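Local coordinates for protein ORF14 (Streptomyces clavuligerus, PDB 2WPX) that binds acetyl-CoA and, as a tandem GNAT-family protein of the clavulanic acid pathway, probably transfers acyl groups to a substrate, at residues A15-D18 with E19-G22. Sequence-based numbering, arbitrary orientation.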
loop_
_atom_site.group_PDB
_atom_site.type_symbol
_atom_site.label_atom_id
_atom_site.label_comp_id
_atom_site.label_asym_id
_atom_site.label_seq_id
_atom_site.Cartn_x
_atom_site.Cartn_y
_atom_site.Cartn_z
ATOM N N ALA A 15 -1.137 1.576 21.403
ATOM C CA ALA A 15 0.053 2.373 21.163
ATOM C C ALA A 15 0.666 2.975 22.414
ATOM O O ALA A 15 1.809 3.392 22.388
ATOM C CB ALA A 15 -0.241 3.446 20.156
ATOM N N ASN A 16 -0.091 3.053 23.493
ATOM C CA ASN A 16 0.412 3.549 24.781
ATOM C C ASN A 16 1.198 2.477 25.560
ATOM O O ASN A 16 1.831 2.775 26.580
ATOM C CB ASN A 16 -0.758 4.011 25.633
ATOM C CG ASN A 16 -1.972 3.102 25.465
ATOM O OD1 ASN A 16 -2.150 2.501 24.394
ATOM N ND2 ASN A 16 -2.809 2.998 26.496
ATOM N N ASP A 17 1.150 1.238 25.081
ATOM C CA ASP A 17 1.830 0.158 25.745
ATOM C C ASP A 17 3.243 0.049 25.158
ATOM O O ASP A 17 3.474 -0.741 24.274
ATOM C CB ASP A 17 1.024 -1.132 25.553
ATOM C CG ASP A 17 1.638 -2.333 26.267
ATOM O OD1 ASP A 17 0.904 -3.326 26.473
ATOM O OD2 ASP A 17 2.849 -2.299 26.613
ATOM N N ASP A 18 4.182 0.846 25.654
ATOM C CA ASP A 18 5.500 0.931 25.039
ATOM C C ASP A 18 6.228 -0.410 24.949
ATOM O O ASP A 18 6.843 -0.720 23.937
ATOM C CB ASP A 18 6.382 1.964 25.722
ATOM C CG ASP A 18 5.892 3.402 25.528
ATOM O OD1 ASP A 18 6.743 4.314 25.519
ATOM O OD2 ASP A 18 4.678 3.660 25.408
ATOM N N GLU A 19 6.134 -1.211 25.997
ATOM C CA GLU A 19 6.792 -2.510 26.027
ATOM C C GLU A 19 6.302 -3.417 24.927
ATOM O O GLU A 19 7.139 -3.929 24.170
ATOM C CB GLU A 19 6.671 -3.208 27.393
ATOM C CG GLU A 19 7.268 -4.635 27.393
ATOM C CD GLU A 19 8.812 -4.635 27.450
ATOM O OE1 GLU A 19 9.434 -4.956 26.396
ATOM O OE2 GLU A 19 9.400 -4.334 28.552
ATOM N N THR A 20 4.974 -3.603 24.832
ATOM C CA THR A 20 4.354 -4.380 23.741
ATOM C C THR A 20 4.580 -3.749 22.348
ATOM O O THR A 20 4.893 -4.468 21.402
ATOM C CB THR A 20 2.819 -4.682 23.958
ATOM O OG1 THR A 20 2.616 -5.183 25.268
ATOM C CG2 THR A 20 2.327 -5.776 23.024
ATOM N N VAL A 21 4.452 -2.431 22.206
ATOM C CA VAL A 21 4.771 -1.835 20.901
ATOM C C VAL A 21 6.204 -2.084 20.469
ATOM O O VAL A 21 6.436 -2.421 19.319
ATOM C CB VAL A 21 4.547 -0.308 20.822
ATOM C CG1 VAL A 21 4.958 0.184 19.462
ATOM C CG2 VAL A 21 3.090 0.029 21.088
ATOM N N GLY A 22 7.154 -1.876 21.390
ATOM C CA GLY A 22 8.569 -2.153 21.145
ATOM C C GLY A 22 8.862 -3.553 20.618
ATOM O O GLY A 22 9.588 -3.722 19.628
#
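Asp17 takes hold of Thr20 through both carboxylate oxygens, the N-cap bond of helix 18-33 joined by a side-chain bond to the same residue. OD2 of Asp17 accepts the backbone N-H of Thr20 at 3.1 Å, nearly straight at 167°, while OD1 of Asp17 receives the hydroxyl OG1 of Thr20 at 2.8 Å. The two side chains cross obliquely, and both donors lie well above the carboxylate plane, so one face of the flat group is laid against Thr20 and its rotation is fixed by two bonds. With CG of Asp17 anti to the backbone N (chi1 -178°), the carboxylate swings forward over the first turn; OG1 of Thr20 stands beside its own backbone N, which brings both donors under the same group. The negative charge at this helix start probably interacts favourably with the helix dipole. Behind the cap the helical bonding begins at once: Val21 N meets Asp17 O at 2.8 Å, and Gly22 N reaches Asp18 O at the same distance of 2.8 Å. Val21 also turns its CG2 branch back along the incoming chain, 3.3 Å from Asp17 O and 3.8 Å from Ala15 O, placing a methyl against the carbonyls of the loop. Asp17 itself centres an inverse gamma turn where the loop enters the helix. The loop leads from strand 9-12 into helix 18-33 within the N-acetyltransferase region, away from the acetyl-CoA site. Thr20 packs on Val63 and Arg65 of strand 57-66, whereas Ala15 and Val21 both touch Leu50 of helix 43-51.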